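Ribonucleoside-diphosphate reductase, alpha chain (Actinobacillus ureae ATCC 25976, PDB 6DQX) probably catalyses the reduction of ribonucleoside diphosphates to deoxyribonucleotides, as the alpha (catalytic) subunit of a class Id ribonucleotide reductase. Local coordinates at residues 56-59 with 60-64; 77-81 with 82-86; 354-357 with 358-362; 494-497 with 498-501. One frame throughout, in Å; residues are numbered along the deposited sequence.

Interaction 1 of 4, residues 56-59 with 60-64; sequences IRFI and AEHAE
Arg57 and Glu61 face each other one turn apart on helix 52-67, an alpha-helical i to i+4 pair. Glu61 can be followed outward. Its CB lies 3.5 Å from Arg57 O. CG comes closer to the same oxygen, at 3.3 Å, because it sits beside the backbone N, anti to the carbonyl carbon (chi1 -67°). The chain then bends at chi2 and turns the carboxylate toward the arginine. Glu61 OE2 accepts a hydrogen bond from a water at 3.1 Å. That water accepts from Arg57 NH1 in the plane of the guanidinium. The opposite charges are thus joined through water; NH1 and OE2 stay 5.1 Å apart. The Glu61 side chain lies about 6 Å from a bound magnesium ion. Arg57 also makes a cation-pi contact with Tyr77 of helix 72-82.

Phe58 and His62 form the next such pair. Their rings are nearly parallel, 17° between planes, but slid apart so that they barely overlap. His62 also meets Phe95 edge-to-face. The buried side of the helix carries Ile56, Ile59, Ala60 and Ala63, which pack on helices 72-82 and 308-327. Regular backbone bonds join the two halves; in one of them His62 N donates to Phe58 O at 2.8 Å.

Interaction 2 of 4, residues 77-81 with 82-86; sequences YHYMA and RGYFS
Tyr79 meets both Tyr84 and Phe85 where helix 72-82 ends and the chain turns into strand 85-87. Backbone bonds make the turn. Arg82 N donates to His78 O. Tyr84 N then reaches back to Tyr79 O at 3.1 Å, and Gly83 N bonds to Met80 O. These two backward bonds, together with the positive phi of Gly83 (84°), make the end a Schellman motif. A water donates to both Met80 O and Phe85 O and ties the helix end to the strand.

Tyr79, Tyr84 and Phe85 form an aromatic cluster. Tyr79 CB lies over one face of the Phe85 ring, 3.9 Å from its centroid, a CH-pi contact. Tyr79 CD1 comes to the edge of the Tyr84 ring, 3.4 Å from CD2. The two tyrosine planes are inclined by 31°. Met80 SD sits at the edge of the Phe85 ring, 3.6 Å from Phe85 CB, a Met-aromatic contact.

Arg82 CG lies over a face of the His78 imidazole, 3.8 Å from the centroid, a second CH-pi contact. Arg82 CB covers a face of the Tyr84 ring.

The polar ends have partners beyond the cluster. Arg82 pairs with Asp29 and Tyr84 OH with Glu302, which ties the turn to other parts of the chain. Tyr79 OH bonds back to Lys75 within its own helix. The chemistry is therefore divided: backbone bonds close the turn, and apolar and aromatic contacts pack beside them.

Interaction 3 of 4, residues 354-357 with 358-362; sequences HSYL and QANNI
A Schellman motif ends helix 353-359, and Leu357 and Ile362 meet across it. Ile362 N donates to Leu357 O at 2.9 Å. Asn361, with positive phi, is the C-prime residue, and its N bonds to Gln358 O. Beside these bonds Leu357 CD2 touches Ile362 CG2 at 3.9 Å. Both side chains also pack on Ala369 of helix 367-395.

Asn360 grips the carbonyl of Tyr356 twice. Its ND2 donates to Tyr356 O at 2.9 Å and its N at 3.2 Å, from opposite faces of the carbonyl plane. The ND2 bond is nearly straight, 173°, and the oxygen lies in the amide plane. The same ND2 rests over one face of the Tyr356 ring, 3.4 Å from CE1. The phenol OH is bonded to Asp301.

His354 turns a ring face to the Gln358 amide, their planes 44° apart. Gln358 CG is beside the backbone N (chi1 -72°) and the chain runs extended to that face. The amide is held by Asn452 and Val493, and His354 ND1 by Phe434 N. A hydrophobic contact flanking the capping bonds, here Leu357 with Ile362, is typical of a Schellman helix C-terminus.

Interaction 4 of 4, residues 494-497 with 498-501; sequences FKTF and SEIS
The Glu499 carboxylate is the flat group that joins the two halves of this loop. Its OE1 receives Thr496 N at 2.9 Å in a nearly straight bond, 176°. The donor comes on the anti side, 28° out of the carboxylate plane. A water also donates to OE1 and bridges it to Phe494 O. OE2 is bonded to Ser479, so the group is fixed at both oxygens. The Phe497 side chain packs on Glu432 and on Met525 of strand 524-525.

Thr496 and Ser498 meet through their hydroxyls, OG1 and OG 2.9 Å apart; either could donate. Each oxygen stands between its own backbone N and carbonyl carbon, which brings the two hydroxyls together.

Lys495 runs beside the turn. Its CB touches Ile500 CG1 at 3.9 Å, and its CD lies 3.6 Å from Glu499 O. A water accepts from NZ and donates to Glu499 O. Ile500 N then bonds to Phe497 O at 3.2 Å.

The segment links helix 488-493 to helix 502-513. Residues 496-499 make a tight beta turn, closed by a weak bond from Glu499 N to Thr496 O, while Glu499 OE1 is bonded back to Thr496 N. It is a turn braced by side chains, in the loop that leads to the Ser501 N-cap of helix 502-513.

How the interactions relate
Interactions 1 and 2 lie on neighbouring helices, 52-67 and 72-82. They touch through Ile56 and Arg57 against Tyr77 and Met80. Interaction 1 is partly buried: its outer side is charged and bridged by water. Interaction 2 is mostly buried and aromatic. Interactions 3 and 4 meet in another region, where Gln358 NE2 packs on Phe494 and His354 lies near Lys495 and Ile500. Interaction 3 is mainly buried, interaction 4 partly so. Interactions 2 and 3 both end a helix with a Schellman motif, one through glycine and one through asparagine. Interaction 4 instead leads into a helix, and its turn relies on a carboxylate and hydroxyls.

Interaction 1 of 4, residues 56-59 with 60-64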
loop_
_atom_site.group_PDB
_atom_site.type_symbol
_atom_site.label_atom_id
_atom_site.label_comp_id
_atom_site.label_asym_id
_atom_site.label_seq_id
_atom_site.Cartn_x
_atom_site.Cartn_y
_atom_site.Cartn_z
ATOM N N ILE A 56 17.431 19.510 -27.056
ATOM C CA ILE A 56 16.617 19.308 -28.269
ATOM C C ILE A 56 17.419 18.567 -29.332
ATOM O O ILE A 56 16.933 17.635 -29.962
ATOM C CB ILE A 56 16.055 20.632 -28.813
ATOM C CG1 ILE A 56 15.059 21.245 -27.816
ATOM C CG2 ILE A 56 15.426 20.444 -30.183
ATOM C CD1 ILE A 56 14.869 22.735 -28.018
ATOM N N ARG A 57 18.656 19.003 -29.546
ATOM C CA ARG A 57 19.537 18.302 -30.454
ATOM C C ARG A 57 19.741 16.840 -30.068
ATOM O O ARG A 57 19.730 15.971 -30.939
ATOM C CB ARG A 57 20.906 19.027 -30.540
ATOM C CG ARG A 57 21.929 18.327 -31.439
ATOM C CD ARG A 57 21.643 18.632 -32.907
ATOM N NE ARG A 57 22.125 19.977 -33.296
ATOM C CZ ARG A 57 21.724 20.669 -34.377
ATOM N NH1 ARG A 57 20.806 20.187 -35.231
ATOM N NH2 ARG A 57 22.234 21.876 -34.606
ATOM N N PHE A 58 19.997 16.565 -28.782
ATOM C CA PHE A 58 20.185 15.199 -28.315
ATOM C C PHE A 58 18.937 14.348 -28.588
ATOM O O PHE A 58 19.043 13.222 -29.043
ATOM C CB PHE A 58 20.505 15.157 -26.818
ATOM C CG PHE A 58 20.621 13.767 -26.269
ATOM C CD1 PHE A 58 21.817 13.070 -26.362
ATOM C CD2 PHE A 58 19.527 13.145 -25.675
ATOM C CE1 PHE A 58 21.926 11.785 -25.850
ATOM C CE2 PHE A 58 19.623 11.864 -25.173
ATOM C CZ PHE A 58 20.818 11.174 -25.269
ATOM N N ILE A 59 17.770 14.910 -28.300
ATOM C CA ILE A 59 16.492 14.183 -28.520
ATOM C C ILE A 59 16.322 13.830 -30.005
ATOM O O ILE A 59 16.004 12.678 -30.341
ATOM C CB ILE A 59 15.304 15.014 -27.997
ATOM C CG1 ILE A 59 15.315 15.009 -26.481
ATOM C CG2 ILE A 59 13.966 14.492 -28.549
ATOM C CD1 ILE A 59 14.373 16.004 -25.833
ATOM N N ALA A 60 16.562 14.816 -30.877
ATOM C CA ALA A 60 16.472 14.623 -32.338
ATOM C C ALA A 60 17.430 13.542 -32.826
ATOM O O ALA A 60 17.047 12.663 -33.598
ATOM C CB ALA A 60 16.788 15.917 -33.063
ATOM N N GLU A 61 18.688 13.616 -32.380
ATOM C CA GLU A 61 19.703 12.652 -32.823
ATOM C C GLU A 61 19.427 11.264 -32.257
ATOM O O GLU A 61 19.659 10.265 -32.926
ATOM C CB GLU A 61 21.118 13.117 -32.432
ATOM C CG GLU A 61 21.579 14.371 -33.162
ATOM C CD GLU A 61 21.881 14.159 -34.646
ATOM O OE1 GLU A 61 22.082 13.001 -35.092
ATOM O OE2 GLU A 61 21.901 15.172 -35.381
ATOM N N HIS A 62 18.957 11.202 -31.013
ATOM C CA HIS A 62 18.686 9.909 -30.399
ATOM C C HIS A 62 17.539 9.220 -31.131
ATOM O O HIS A 62 17.613 8.028 -31.437
ATOM C CB HIS A 62 18.341 10.040 -28.923
ATOM C CG HIS A 62 18.270 8.723 -28.225
ATOM N ND1 HIS A 62 19.397 8.012 -27.866
ATOM C CD2 HIS A 62 17.209 7.978 -27.839
ATOM C CE1 HIS A 62 19.026 6.891 -27.272
ATOM N NE2 HIS A 62 17.706 6.838 -27.260
ATOM N N ALA A 63 16.512 9.997 -31.457
ATOM C CA ALA A 63 15.381 9.480 -32.248
ATOM C C ALA A 63 15.829 8.975 -33.630
ATOM O O ALA A 63 15.467 7.879 -34.032
ATOM C CB ALA A 63 14.304 10.537 -32.376
ATOM N N GLU A 64 16.638 9.764 -34.339
ATOM C CA GLU A 64 17.189 9.310 -35.618
ATOM C C GLU A 64 17.934 7.991 -35.467
ATOM O O GLU A 64 17.757 7.071 -36.266
ATOM C CB GLU A 64 18.144 10.358 -36.227
ATOM C CG GLU A 64 18.877 9.824 -37.465
ATOM C CD GLU A 64 19.610 10.890 -38.264
ATOM O OE1 GLU A 64 19.022 11.951 -38.594
ATOM O OE2 GLU A 64 20.780 10.626 -38.614
HETATM O O HOH W 1 19.918 17.518 -35.616
#

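Interaction 2 of 4, residues 77-81 with 82-86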
loop_
_atom_site.group_PDB
_atom_site.type_symbol
_atom_site.label_atom_id
_atom_site.label_comp_id
_atom_site.label_asym_id
_atom_site.label_seq_id
_atom_site.Cartn_x
_atom_site.Cartn_y
_atom_site.Cartn_z
ATOM N N TYR A 77 14.499 18.462 -35.841
ATOM C CA TYR A 77 15.076 19.694 -35.305
ATOM C C TYR A 77 14.476 20.940 -35.972
ATOM O O TYR A 77 14.103 21.904 -35.281
ATOM C CB TYR A 77 16.608 19.673 -35.450
ATOM C CG TYR A 77 17.319 20.792 -34.712
ATOM C CD1 TYR A 77 17.611 20.681 -33.350
ATOM C CD2 TYR A 77 17.708 21.952 -35.370
ATOM C CE1 TYR A 77 18.271 21.700 -32.677
ATOM C CE2 TYR A 77 18.368 22.979 -34.698
ATOM C CZ TYR A 77 18.648 22.838 -33.349
ATOM O OH TYR A 77 19.304 23.837 -32.669
ATOM N N HIS A 78 14.312 20.888 -37.293
ATOM C CA HIS A 78 13.703 21.990 -38.044
ATOM C C HIS A 78 12.304 22.303 -37.558
ATOM O O HIS A 78 11.965 23.462 -37.278
ATOM C CB HIS A 78 13.689 21.730 -39.567
ATOM C CG HIS A 78 12.965 22.792 -40.343
ATOM N ND1 HIS A 78 13.432 24.085 -40.446
ATOM C CD2 HIS A 78 11.791 22.762 -41.021
ATOM C CE1 HIS A 78 12.576 24.806 -41.154
ATOM N NE2 HIS A 78 11.572 24.026 -41.512
ATOM N N TYR A 79 11.479 21.269 -37.432
ATOM C CA TYR A 79 10.137 21.488 -36.943
ATOM C C TYR A 79 10.090 22.011 -35.509
ATOM O O TYR A 79 9.267 22.914 -35.200
ATOM C CB TYR A 79 9.287 20.234 -37.142
ATOM C CG TYR A 79 9.070 19.857 -38.599
ATOM C CD1 TYR A 79 8.841 20.831 -39.591
ATOM C CD2 TYR A 79 9.055 18.520 -38.989
ATOM C CE1 TYR A 79 8.619 20.473 -40.918
ATOM C CE2 TYR A 79 8.840 18.155 -40.308
ATOM C CZ TYR A 79 8.624 19.121 -41.266
ATOM O OH TYR A 79 8.395 18.736 -42.569
ATOM N N MET A 80 10.986 21.515 -34.649
ATOM C CA MET A 80 11.152 22.120 -33.326
ATOM C C MET A 80 11.486 23.598 -33.431
ATOM O O MET A 80 10.897 24.448 -32.716
ATOM C CB MET A 80 12.222 21.384 -32.491
ATOM C CG MET A 80 11.832 19.984 -32.043
ATOM S SD MET A 80 10.573 19.964 -30.754
ATOM C CE MET A 80 11.557 20.476 -29.346
ATOM N N ALA A 81 12.468 23.900 -34.281
ATOM C CA ALA A 81 12.917 25.289 -34.527
ATOM C C ALA A 81 11.796 26.234 -34.967
ATOM O O ALA A 81 11.740 27.378 -34.525
ATOM C CB ALA A 81 14.072 25.307 -35.536
ATOM N N ARG A 82 10.869 25.741 -35.796
ATOM C CA ARG A 82 9.750 26.555 -36.260
ATOM C C ARG A 82 8.601 26.692 -35.264
ATOM O O ARG A 82 7.670 27.455 -35.525
ATOM C CB ARG A 82 9.220 26.025 -37.596
ATOM C CG ARG A 82 10.240 25.957 -38.734
ATOM C CD ARG A 82 11.144 27.189 -38.831
ATOM N NE ARG A 82 10.382 28.371 -39.163
ATOM C CZ ARG A 82 10.714 29.628 -38.875
ATOM N NH1 ARG A 82 11.832 29.925 -38.203
ATOM N NH2 ARG A 82 9.894 30.602 -39.245
ATOM N N GLY A 83 8.654 25.963 -34.137
ATOM C CA GLY A 83 7.625 26.070 -33.107
ATOM C C GLY A 83 6.401 25.188 -33.387
ATOM O O GLY A 83 5.327 25.451 -32.859
ATOM N N TYR A 84 6.570 24.143 -34.203
ATOM C CA TYR A 84 5.435 23.280 -34.580
ATOM C C TYR A 84 5.102 22.203 -33.561
ATOM O O TYR A 84 3.986 21.685 -33.614
ATOM C CB TYR A 84 5.706 22.563 -35.902
ATOM C CG TYR A 84 5.938 23.453 -37.109
ATOM C CD1 TYR A 84 5.587 24.804 -37.113
ATOM C CD2 TYR A 84 6.472 22.919 -38.261
ATOM C CE1 TYR A 84 5.795 25.592 -38.227
ATOM C CE2 TYR A 84 6.670 23.700 -39.395
ATOM C CZ TYR A 84 6.333 25.029 -39.368
ATOM O OH TYR A 84 6.540 25.807 -40.497
ATOM N N PHE A 85 6.074 21.830 -32.717
ATOM C CA PHE A 85 6.003 20.675 -31.781
ATOM C C PHE A 85 6.139 21.091 -30.347
ATOM O O PHE A 85 7.068 21.810 -29.996
ATOM C CB PHE A 85 7.198 19.708 -31.949
ATOM C CG PHE A 85 7.244 18.961 -33.231
ATOM C CD1 PHE A 85 6.155 18.879 -34.086
ATOM C CD2 PHE A 85 8.409 18.275 -33.569
ATOM C CE1 PHE A 85 6.251 18.176 -35.259
ATOM C CE2 PHE A 85 8.501 17.560 -34.742
ATOM C CZ PHE A 85 7.413 17.514 -35.595
ATOM N N SER A 86 5.291 20.540 -29.497
ATOM C CA SER A 86 5.514 20.544 -28.060
ATOM C C SER A 86 5.767 19.093 -27.665
ATOM O O SER A 86 5.089 18.205 -28.149
ATOM C CB SER A 86 4.273 21.089 -27.359
ATOM O OG SER A 86 4.218 20.707 -26.003
HETATM O O HOH W 2 8.475 23.419 -31.590
#

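Interaction 3 of 4, residues 354-357 with 358-362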
loop_
_atom_site.group_PDB
_atom_site.type_symbol
_atom_site.label_atom_id
_atom_site.label_comp_id
_atom_site.label_asym_id
_atom_site.label_seq_id
_atom_site.Cartn_x
_atom_site.Cartn_y
_atom_site.Cartn_z
ATOM N N HIS A 354 -7.122 28.174 -29.747
ATOM C CA HIS A 354 -7.662 29.525 -29.632
ATOM C C HIS A 354 -6.698 30.548 -30.248
ATOM O O HIS A 354 -7.133 31.482 -30.951
ATOM C CB HIS A 354 -7.988 29.870 -28.190
ATOM C CG HIS A 354 -8.932 31.010 -28.044
ATOM N ND1 HIS A 354 -9.200 31.595 -26.825
ATOM C CD2 HIS A 354 -9.701 31.667 -28.954
ATOM C CE1 HIS A 354 -10.089 32.558 -26.987
ATOM N NE2 HIS A 354 -10.405 32.627 -28.270
ATOM N N SER A 355 -5.394 30.329 -30.041
ATOM C CA SER A 355 -4.381 31.126 -30.714
ATOM C C SER A 355 -4.542 31.162 -32.234
ATOM O O SER A 355 -4.478 32.241 -32.832
ATOM C CB SER A 355 -2.959 30.689 -30.344
ATOM O OG SER A 355 -2.718 30.936 -28.963
ATOM N N TYR A 356 -4.706 29.995 -32.852
ATOM C CA TYR A 356 -4.953 29.946 -34.286
ATOM C C TYR A 356 -6.187 30.779 -34.663
ATOM O O TYR A 356 -6.144 31.555 -35.629
ATOM C CB TYR A 356 -5.107 28.500 -34.762
ATOM C CG TYR A 356 -5.452 28.395 -36.218
ATOM C CD1 TYR A 356 -4.480 28.561 -37.188
ATOM C CD2 TYR A 356 -6.758 28.177 -36.626
ATOM C CE1 TYR A 356 -4.791 28.495 -38.536
ATOM C CE2 TYR A 356 -7.078 28.102 -37.974
ATOM C CZ TYR A 356 -6.085 28.269 -38.925
ATOM O OH TYR A 356 -6.380 28.198 -40.276
ATOM N N LEU A 357 -7.277 30.620 -33.915
ATOM C CA LEU A 357 -8.507 31.362 -34.228
ATOM C C LEU A 357 -8.281 32.852 -34.112
ATOM O O LEU A 357 -8.683 33.615 -35.004
ATOM C CB LEU A 357 -9.674 30.935 -33.358
ATOM C CG LEU A 357 -10.115 29.491 -33.582
ATOM C CD1 LEU A 357 -11.234 29.177 -32.635
ATOM C CD2 LEU A 357 -10.534 29.219 -35.023
ATOM N N GLN A 358 -7.591 33.269 -33.052
ATOM C CA GLN A 358 -7.316 34.705 -32.869
ATOM C C GLN A 358 -6.368 35.278 -33.899
ATOM O O GLN A 358 -6.559 36.428 -34.337
ATOM C CB GLN A 358 -6.859 35.004 -31.438
ATOM C CG GLN A 358 -8.016 34.897 -30.453
ATOM C CD GLN A 358 -7.588 35.187 -29.020
ATOM O OE1 GLN A 358 -6.409 35.165 -28.716
ATOM N NE2 GLN A 358 -8.547 35.457 -28.148
ATOM N N ALA A 359 -5.393 34.489 -34.347
ATOM C CA ALA A 359 -4.479 34.939 -35.395
ATOM C C ALA A 359 -5.223 35.198 -36.703
ATOM O O ALA A 359 -4.738 35.963 -37.540
ATOM C CB ALA A 359 -3.370 33.926 -35.639
ATOM N N ASN A 360 -6.349 34.519 -36.886
ATOM C CA ASN A 360 -7.210 34.674 -38.072
ATOM C C ASN A 360 -8.449 35.522 -37.862
ATOM O O ASN A 360 -9.323 35.564 -38.733
ATOM C CB ASN A 360 -7.577 33.280 -38.592
ATOM C CG ASN A 360 -6.402 32.611 -39.246
ATOM O OD1 ASN A 360 -6.158 32.825 -40.437
ATOM N ND2 ASN A 360 -5.630 31.828 -38.474
ATOM N N ASN A 361 -8.505 36.233 -36.743
ATOM C CA ASN A 361 -9.620 37.072 -36.382
ATOM C C ASN A 361 -10.966 36.335 -36.392
ATOM O O ASN A 361 -11.978 36.841 -36.861
ATOM C CB ASN A 361 -9.654 38.304 -37.292
ATOM C CG ASN A 361 -10.457 39.427 -36.690
ATOM O OD1 ASN A 361 -10.351 39.692 -35.494
ATOM N ND2 ASN A 361 -11.262 40.098 -37.509
ATOM N N ILE A 362 -10.963 35.125 -35.845
ATOM C CA ILE A 362 -12.157 34.277 -35.779
ATOM C C ILE A 362 -12.538 34.153 -34.324
ATOM O O ILE A 362 -11.681 33.836 -33.477
ATOM C CB ILE A 362 -11.901 32.862 -36.350
ATOM C CG1 ILE A 362 -11.527 32.931 -37.836
ATOM C CG2 ILE A 362 -13.100 31.958 -36.120
ATOM C CD1 ILE A 362 -10.929 31.671 -38.440
HETATM O O HOH W 3 -11.499 34.010 -30.621
#

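Interaction 4 of 4, residues 494-497 with 498-501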
loop_
_atom_site.group_PDB
_atom_site.type_symbol
_atom_site.label_atom_id
_atom_site.label_comp_id
_atom_site.label_asym_id
_atom_site.label_seq_id
_atom_site.Cartn_x
_atom_site.Cartn_y
_atom_site.Cartn_z
ATOM N N PHE A 494 -12.043 38.436 -28.657
ATOM C CA PHE A 494 -11.281 38.402 -27.406
ATOM C C PHE A 494 -12.101 38.127 -26.138
ATOM O O PHE A 494 -11.642 38.423 -25.027
ATOM C CB PHE A 494 -10.435 39.690 -27.299
ATOM C CG PHE A 494 -9.429 39.805 -28.392
ATOM C CD1 PHE A 494 -8.325 38.987 -28.403
ATOM C CD2 PHE A 494 -9.631 40.666 -29.471
ATOM C CE1 PHE A 494 -7.398 39.045 -29.427
ATOM C CE2 PHE A 494 -8.714 40.733 -30.501
ATOM C CZ PHE A 494 -7.597 39.916 -30.489
ATOM N N LYS A 495 -13.286 37.528 -26.282
ATOM C CA LYS A 495 -13.994 36.995 -25.126
ATOM C C LYS A 495 -13.084 36.016 -24.366
ATOM O O LYS A 495 -12.308 35.253 -24.973
ATOM C CB LYS A 495 -15.270 36.257 -25.521
ATOM C CG LYS A 495 -16.463 37.124 -25.849
ATOM C CD LYS A 495 -17.650 36.210 -26.131
ATOM C CE LYS A 495 -18.785 36.942 -26.805
ATOM N NZ LYS A 495 -19.639 37.649 -25.839
ATOM N N THR A 496 -13.192 36.058 -23.044
ATOM C CA THR A 496 -12.487 35.129 -22.130
ATOM C C THR A 496 -13.212 33.786 -22.068
ATOM O O THR A 496 -14.369 33.689 -22.463
ATOM C CB THR A 496 -12.475 35.704 -20.698
ATOM O OG1 THR A 496 -13.820 35.892 -20.252
ATOM C CG2 THR A 496 -11.759 37.031 -20.668
ATOM N N PHE A 497 -12.558 32.760 -21.523
ATOM C CA PHE A 497 -13.173 31.427 -21.314
ATOM C C PHE A 497 -14.537 31.586 -20.604
ATOM O O PHE A 497 -15.552 31.021 -21.033
ATOM C CB PHE A 497 -12.222 30.550 -20.477
ATOM C CG PHE A 497 -12.528 29.058 -20.459
ATOM C CD1 PHE A 497 -13.655 28.479 -21.055
ATOM C CD2 PHE A 497 -11.641 28.212 -19.795
ATOM C CE1 PHE A 497 -13.865 27.105 -21.004
ATOM C CE2 PHE A 497 -11.858 26.839 -19.731
ATOM C CZ PHE A 497 -12.972 26.279 -20.333
ATOM N N SER A 498 -14.564 32.382 -19.533
ATOM C CA SER A 498 -15.803 32.613 -18.770
ATOM C C SER A 498 -16.947 33.277 -19.579
ATOM O O SER A 498 -18.125 33.033 -19.314
ATOM C CB SER A 498 -15.507 33.441 -17.507
ATOM O OG SER A 498 -15.046 34.732 -17.835
ATOM N N GLU A 499 -16.592 34.106 -20.550
ATOM C CA GLU A 499 -17.563 34.816 -21.397
ATOM C C GLU A 499 -18.065 34.008 -22.601
ATOM O O GLU A 499 -19.017 34.411 -23.278
ATOM C CB GLU A 499 -16.934 36.132 -21.875
ATOM C CG GLU A 499 -16.743 37.147 -20.743
ATOM C CD GLU A 499 -15.760 38.276 -21.067
ATOM O OE1 GLU A 499 -14.930 38.151 -22.006
ATOM O OE2 GLU A 499 -15.799 39.299 -20.336
ATOM N N ILE A 500 -17.407 32.886 -22.888
ATOM C CA ILE A 500 -17.706 32.064 -24.053
ATOM C C ILE A 500 -18.830 31.081 -23.730
ATOM O O ILE A 500 -18.976 30.623 -22.592
ATOM C CB ILE A 500 -16.401 31.377 -24.572
ATOM C CG1 ILE A 500 -15.525 32.415 -25.273
ATOM C CG2 ILE A 500 -16.695 30.237 -25.542
ATOM C CD1 ILE A 500 -14.081 32.038 -25.495
ATOM N N SER A 501 -19.646 30.786 -24.738
ATOM C CA SER A 501 -20.666 29.759 -24.653
ATOM C C SER A 501 -20.042 28.408 -24.339
ATOM O O SER A 501 -19.221 27.913 -25.112
ATOM C CB SER A 501 -21.404 29.617 -25.991
ATOM O OG SER A 501 -22.244 28.473 -25.956
HETATM O O HOH W 4 -13.145 39.897 -23.072
HETATM O O HOH W 5 -20.504 36.561 -23.278
#